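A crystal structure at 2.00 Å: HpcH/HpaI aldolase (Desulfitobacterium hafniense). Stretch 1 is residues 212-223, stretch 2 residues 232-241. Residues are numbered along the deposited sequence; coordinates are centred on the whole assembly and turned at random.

Stretch 1, residues 212-223: GFFTAADAAKMG
Stretch 2, residues 232-241: MLLWSGDVAA

Strand 212-215 and strand 232-237 run side by side in parallel, their directions only 11° apart and their axes 4.8 Å apart at closest approach. Gly212 pairs with Met232, Phe213 with Leu233, Phe214 with Leu234 and Thr215 with Trp235. Extended backbones (Phe214 -111/129, Leu234 -120/113) let the hydrogen bonds alternate as parallel pairing requires: Phe213 N to Met232 O, 2.9 Å; Leu234 N to Phe213 O, 2.9 Å; Thr215 N to Leu234 O, 3.1 Å; Ser236 N to Thr215 O, 2.9 Å. At Gly212 the absent side chain matters, since an ideal CB would lie only 3.2 Å from Met232 CB.

Trp235 has the most surface covered. Its side chain (chi1 166°, t; chi2 71°) leaves the sheet on the same face as Thr215, and its end comes nearer the first stretch as that chain leaves the strand. The indole suits this place because it is both apolar and a donor: Trp235 NE1 gives a hydrogen bond to Ala217 O at 3.1 Å, at the ring edge, near its plane, while Ala219 CB sits over one face, 4.0 Å from the centroid of the five-membered ring. Thr215 CG2 meets the edge, 3.7 Å from Trp235 CD1.

Leu234, on the other face, is t,p (-177°, 61°), and its CG lies 3.5 Å from Phe214 CD1. The Phe214 ring (chi1 174°, t; chi2 71°) meets this apolar branch point with its rim rather than its face.

Selenomethionine Met222 follows the 3-10 segment 219-221; Met222 N hydrogen-bonds Ala219 O at 3.0 Å. Its flexible, unbranched side chain (t,p,p; -167°, 78°, 64°) points toward the second strand and spans the gap to it on the Leu233 and Trp235 face, with SE 3.7 Å from Leu233 CD2 and CE 3.6 Å from Trp235 CB.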

ATOM      1  N   GLY A 212     -11.277 -11.552 -20.637  1.00 20.69           N
ATOM      2  CA  GLY A 212     -10.760 -11.084 -19.360  1.00 21.28           C
ATOM      3  C   GLY A 212     -11.886 -11.049 -18.349  1.00 26.03           C
ATOM      4  O   GLY A 212     -13.055 -11.152 -18.718  1.00 24.14           O
ATOM      5  N   PHE A 213     -11.548 -10.942 -17.070  1.00 20.53           N
ATOM      6  CA  PHE A 213     -12.573 -10.843 -16.037  1.00 20.93           C
ATOM      7  C   PHE A 213     -12.033 -10.116 -14.819  1.00 20.81           C
ATOM      8  O   PHE A 213     -10.910 -10.367 -14.388  1.00 23.00           O
ATOM      9  CB  PHE A 213     -13.057 -12.229 -15.623  1.00 21.96           C
ATOM     10  CG  PHE A 213     -14.314 -12.209 -14.787  1.00 27.86           C
ATOM     11  CD1 PHE A 213     -15.560 -12.161 -15.393  1.00 27.07           C
ATOM     12  CD2 PHE A 213     -14.247 -12.252 -13.402  1.00 27.29           C
ATOM     13  CE1 PHE A 213     -16.726 -12.149 -14.630  1.00 28.69           C
ATOM     14  CE2 PHE A 213     -15.408 -12.239 -12.630  1.00 29.37           C
ATOM     15  CZ  PHE A 213     -16.651 -12.192 -13.251  1.00 28.30           C
ATOM     16  N   PHE A 214     -12.838  -9.218 -14.267  1.00 18.82           N
ATOM     17  CA  PHE A 214     -12.480  -8.532 -13.038  1.00 22.04           C
ATOM     18  C   PHE A 214     -13.350  -8.956 -11.877  1.00 27.37           C
ATOM     19  O   PHE A 214     -14.577  -8.917 -11.966  1.00 22.63           O
ATOM     20  CB  PHE A 214     -12.618  -7.021 -13.192  1.00 22.35           C
ATOM     21  CG  PHE A 214     -12.401  -6.267 -11.902  1.00 29.22           C
ATOM     22  CD1 PHE A 214     -11.133  -6.182 -11.340  1.00 26.26           C
ATOM     23  CD2 PHE A 214     -13.465  -5.665 -11.242  1.00 30.31           C
ATOM     24  CE1 PHE A 214     -10.924  -5.480 -10.144  1.00 31.66           C
ATOM     25  CE2 PHE A 214     -13.268  -4.973 -10.051  1.00 39.51           C
ATOM     26  CZ  PHE A 214     -11.989  -4.877  -9.501  1.00 33.09           C
ATOM     27  N   THR A 215     -12.715  -9.330 -10.773  1.00 24.67           N
ATOM     28  CA  THR A 215     -13.457  -9.533  -9.539  1.00 26.81           C
ATOM     29  C   THR A 215     -12.849  -8.671  -8.436  1.00 30.06           C
ATOM     30  O   THR A 215     -11.626  -8.607  -8.276  1.00 25.62           O
ATOM     31  CB  THR A 215     -13.564 -11.020  -9.157  1.00 34.78           C
ATOM     32  OG1 THR A 215     -14.534 -11.169  -8.115  1.00 44.13           O
ATOM     33  CG2 THR A 215     -12.227 -11.561  -8.704  1.00 34.64           C
ATOM     34  N   ALA A 216     -13.713  -7.973  -7.708  1.00 30.39           N
ATOM     35  CA  ALA A 216     -13.284  -6.860  -6.867  1.00 42.14           C
ATOM     36  C   ALA A 216     -12.790  -7.277  -5.499  1.00 51.56           C
ATOM     37  O   ALA A 216     -11.966  -6.585  -4.890  1.00 64.94           O
ATOM     38  CB  ALA A 216     -14.410  -5.837  -6.725  1.00 43.55           C
ATOM     39  N   ALA A 217     -13.293  -8.400  -5.005  1.00 41.59           N
ATOM     40  CA  ALA A 217     -12.998  -8.796  -3.637  1.00 48.70           C
ATOM     41  C   ALA A 217     -12.490 -10.232  -3.477  1.00 55.24           C
ATOM     42  O   ALA A 217     -11.357 -10.439  -3.023  1.00 58.89           O
ATOM     43  CB  ALA A 217     -14.213  -8.554  -2.743  1.00 53.73           C
ATOM     44  N   ASP A 218     -13.321 -11.215  -3.829  1.00 45.42           N
ATOM     45  CA  ASP A 218     -13.020 -12.607  -3.473  1.00 49.11           C
ATOM     46  C   ASP A 218     -12.358 -13.409  -4.591  1.00 43.85           C
ATOM     47  O   ASP A 218     -12.994 -13.759  -5.580  1.00 44.02           O
ATOM     48  CB  ASP A 218     -14.264 -13.333  -2.959  1.00 63.05           C
ATOM     49  CG  ASP A 218     -13.951 -14.737  -2.442  1.00 81.04           C
ATOM     50  OD1 ASP A 218     -12.761 -15.038  -2.184  1.00 83.48           O
ATOM     51  OD2 ASP A 218     -14.899 -15.537  -2.286  1.00 87.58           O
ATOM     52  N   ALA A 219     -11.078 -13.717  -4.405  1.00 34.60           N
ATOM     53  CA  ALA A 219     -10.281 -14.373  -5.431  1.00 28.49           C
ATOM     54  C   ALA A 219     -10.957 -15.638  -5.973  1.00 33.35           C
ATOM     55  O   ALA A 219     -10.853 -15.947  -7.163  1.00 28.75           O
ATOM     56  CB  ALA A 219      -8.898 -14.693  -4.895  1.00 23.34           C
ATOM     57  N   ALA A 220     -11.652 -16.366  -5.107  1.00 33.22           N
ATOM     58  CA  ALA A 220     -12.311 -17.605  -5.530  1.00 36.87           C
ATOM     59  C   ALA A 220     -13.347 -17.378  -6.641  1.00 35.55           C
ATOM     60  O   ALA A 220     -13.561 -18.247  -7.487  1.00 31.13           O
ATOM     61  CB  ALA A 220     -12.940 -18.315  -4.331  1.00 33.10           C
ATOM     62  N   LYS A 221     -13.976 -16.206  -6.653  1.00 35.86           N
ATOM     63  CA  LYS A 221     -14.981 -15.902  -7.673  1.00 35.57           C
ATOM     64  C   LYS A 221     -14.383 -15.871  -9.076  1.00 33.60           C
ATOM     65  O   LYS A 221     -15.118 -15.786 -10.062  1.00 30.47           O
ATOM     66  CB  LYS A 221     -15.677 -14.570  -7.389  1.00 41.87           C
ATOM     67  CG  LYS A 221     -16.157 -14.412  -5.959  1.00 57.10           C
ATOM     68  CD  LYS A 221     -17.374 -15.262  -5.674  1.00 65.18           C
ATOM     69  CE  LYS A 221     -18.622 -14.663  -6.297  1.00 69.88           C
ATOM     70  NZ  LYS A 221     -19.800 -15.559  -6.094  1.00 73.65           N
HETATM   71  N   MSE A 222     -13.056 -15.917  -9.176  1.00 28.23           N
HETATM   72  CA  MSE A 222     -12.418 -15.951 -10.489  1.00 29.14           C
HETATM   73  C   MSE A 222     -12.630 -17.309 -11.176  1.00 27.60           C
HETATM   74  O   MSE A 222     -12.416 -17.441 -12.375  1.00 29.98           O
HETATM   75  CB  MSE A 222     -10.917 -15.648 -10.388  1.00 29.69           C
HETATM   76  CG  MSE A 222     -10.273 -15.360 -11.743  1.00 32.55           C
HETATM   77 SE   MSE A 222     -10.655 -13.543 -12.407  0.69 36.19          SE
HETATM   78  CE  MSE A 222      -9.707 -12.671 -10.951  1.00 17.37           C
ATOM     79  N   GLY A 223     -13.043 -18.312 -10.409  1.00 31.24           N
ATOM     80  CA  GLY A 223     -13.264 -19.643 -10.953  1.00 30.38           C
ATOM     81  C   GLY A 223     -14.200 -19.616 -12.147  1.00 29.53           C
ATOM     82  O   GLY A 223     -13.974 -20.305 -13.147  1.00 30.78           O
HETATM   83  N   MSE A 232      -7.130 -13.283 -19.203  1.00 25.32           N
HETATM   84  CA  MSE A 232      -6.795 -12.031 -18.525  1.00 27.36           C
HETATM   85  C   MSE A 232      -7.541 -11.927 -17.205  1.00 29.09           C
HETATM   86  O   MSE A 232      -8.697 -11.510 -17.166  1.00 30.17           O
HETATM   87  CB  MSE A 232      -7.120 -10.817 -19.400  1.00 28.52           C
HETATM   88  CG  MSE A 232      -6.071 -10.496 -20.444  1.00 25.63           C
HETATM   89 SE   MSE A 232      -4.371  -9.893 -19.669  0.71 30.38          SE
HETATM   90  CE  MSE A 232      -4.919  -8.156 -18.963  1.00 19.82           C
ATOM     91  N   LEU A 233      -6.876 -12.303 -16.119  1.00 23.79           N
ATOM     92  CA  LEU A 233      -7.529 -12.339 -14.819  1.00 20.57           C
ATOM     93  C   LEU A 233      -7.095 -11.137 -13.999  1.00 24.11           C
ATOM     94  O   LEU A 233      -5.912 -10.969 -13.723  1.00 23.66           O
ATOM     95  CB  LEU A 233      -7.172 -13.635 -14.091  1.00 23.10           C
ATOM     96  CG  LEU A 233      -7.385 -14.892 -14.942  1.00 27.82           C
ATOM     97  CD1 LEU A 233      -6.880 -16.136 -14.212  1.00 24.76           C
ATOM     98  CD2 LEU A 233      -8.856 -15.038 -15.332  1.00 23.51           C
ATOM     99  N   LEU A 234      -8.067 -10.314 -13.611  1.00 19.68           N
ATOM    100  CA  LEU A 234      -7.811  -9.070 -12.896  1.00 20.07           C
ATOM    101  C   LEU A 234      -8.510  -9.114 -11.542  1.00 24.91           C
ATOM    102  O   LEU A 234      -9.736  -9.109 -11.472  1.00 27.00           O
ATOM    103  CB  LEU A 234      -8.355  -7.894 -13.711  1.00 19.75           C
ATOM    104  CG  LEU A 234      -8.086  -6.507 -13.125  1.00 22.39           C
ATOM    105  CD1 LEU A 234      -6.591  -6.278 -13.026  1.00 14.84           C
ATOM    106  CD2 LEU A 234      -8.741  -5.413 -13.983  1.00 20.99           C
ATOM    107  N   TRP A 235      -7.734  -9.151 -10.466  1.00 22.96           N
ATOM    108  CA  TRP A 235      -8.305  -9.357  -9.133  1.00 19.19           C
ATOM    109  C   TRP A 235      -7.966  -8.226  -8.171  1.00 19.80           C
ATOM    110  O   TRP A 235      -6.794  -7.922  -7.939  1.00 19.14           O
ATOM    111  CB  TRP A 235      -7.834 -10.696  -8.542  1.00 22.31           C
ATOM    112  CG  TRP A 235      -8.117 -10.803  -7.070  1.00 23.04           C
ATOM    113  CD1 TRP A 235      -9.340 -10.949  -6.477  1.00 22.75           C
ATOM    114  CD2 TRP A 235      -7.161 -10.754  -6.008  1.00 25.16           C
ATOM    115  NE1 TRP A 235      -9.199 -10.983  -5.109  1.00 23.49           N
ATOM    116  CE2 TRP A 235      -7.871 -10.867  -4.799  1.00 22.33           C
ATOM    117  CE3 TRP A 235      -5.772 -10.622  -5.961  1.00 22.87           C
ATOM    118  CZ2 TRP A 235      -7.238 -10.847  -3.561  1.00 22.71           C
ATOM    119  CZ3 TRP A 235      -5.150 -10.606  -4.725  1.00 20.25           C
ATOM    120  CH2 TRP A 235      -5.879 -10.726  -3.550  1.00 20.37           C
ATOM    121  N   SER A 236      -9.002  -7.602  -7.624  1.00 21.58           N
ATOM    122  CA  SER A 236      -8.850  -6.643  -6.525  1.00 19.04           C
ATOM    123  C   SER A 236      -7.889  -5.493  -6.846  1.00 21.16           C
ATOM    124  O   SER A 236      -7.826  -5.016  -7.987  1.00 23.84           O
ATOM    125  CB  SER A 236      -8.419  -7.378  -5.243  1.00 21.03           C
ATOM    126  OG  SER A 236      -8.527  -6.535  -4.105  1.00 24.93           O
ATOM    127  N   GLY A 237      -7.136  -5.039  -5.850  1.00 16.03           N
ATOM    128  CA  GLY A 237      -6.255  -3.898  -6.056  1.00 18.50           C
ATOM    129  C   GLY A 237      -5.561  -3.489  -4.772  1.00 18.69           C
ATOM    130  O   GLY A 237      -5.896  -3.998  -3.704  1.00 17.48           O
ATOM    131  N   ASP A 238      -4.610  -2.563  -4.865  1.00 15.31           N
ATOM    132  CA  ASP A 238      -3.823  -2.172  -3.700  1.00 17.54           C
ATOM    133  C   ASP A 238      -4.685  -1.593  -2.580  1.00 17.36           C
ATOM    134  O   ASP A 238      -4.487  -1.907  -1.405  1.00 19.59           O
ATOM    135  CB  ASP A 238      -2.711  -1.180  -4.090  1.00 13.88           C
ATOM    136  CG  ASP A 238      -3.256   0.099  -4.718  1.00 19.64           C
ATOM    137  OD1 ASP A 238      -4.349   0.067  -5.337  1.00 18.77           O
ATOM    138  OD2 ASP A 238      -2.585   1.144  -4.597  1.00 21.15           O
ATOM    139  N   VAL A 239      -5.632  -0.741  -2.936  1.00 16.90           N
ATOM    140  CA  VAL A 239      -6.501  -0.149  -1.922  1.00 20.22           C
ATOM    141  C   VAL A 239      -7.296  -1.212  -1.160  1.00 20.63           C
ATOM    142  O   VAL A 239      -7.343  -1.188   0.064  1.00 18.99           O
ATOM    143  CB  VAL A 239      -7.470   0.887  -2.536  1.00 22.04           C
ATOM    144  CG1 VAL A 239      -8.459   1.360  -1.486  1.00 18.32           C
ATOM    145  CG2 VAL A 239      -6.680   2.085  -3.099  1.00 17.79           C
ATOM    146  N   ALA A 240      -7.934  -2.134  -1.876  1.00 18.88           N
ATOM    147  CA  ALA A 240      -8.705  -3.187  -1.202  1.00 18.21           C
ATOM    148  C   ALA A 240      -7.793  -4.034  -0.321  1.00 21.98           C
ATOM    149  O   ALA A 240      -8.173  -4.435   0.771  1.00 21.00           O
ATOM    150  CB  ALA A 240      -9.437  -4.069  -2.218  1.00 17.47           C
ATOM    151  N   ALA A 241      -6.581  -4.292  -0.800  1.00 22.41           N
ATOM    152  CA  ALA A 241      -5.606  -5.039  -0.022  1.00 24.55           C
ATOM    153  C   ALA A 241      -5.345  -4.341   1.309  1.00 27.18           C
ATOM    154  O   ALA A 241      -5.424  -4.956   2.369  1.00 23.96           O
ATOM    155  CB  ALA A 241      -4.290  -5.205  -0.819  1.00 18.35           C
TER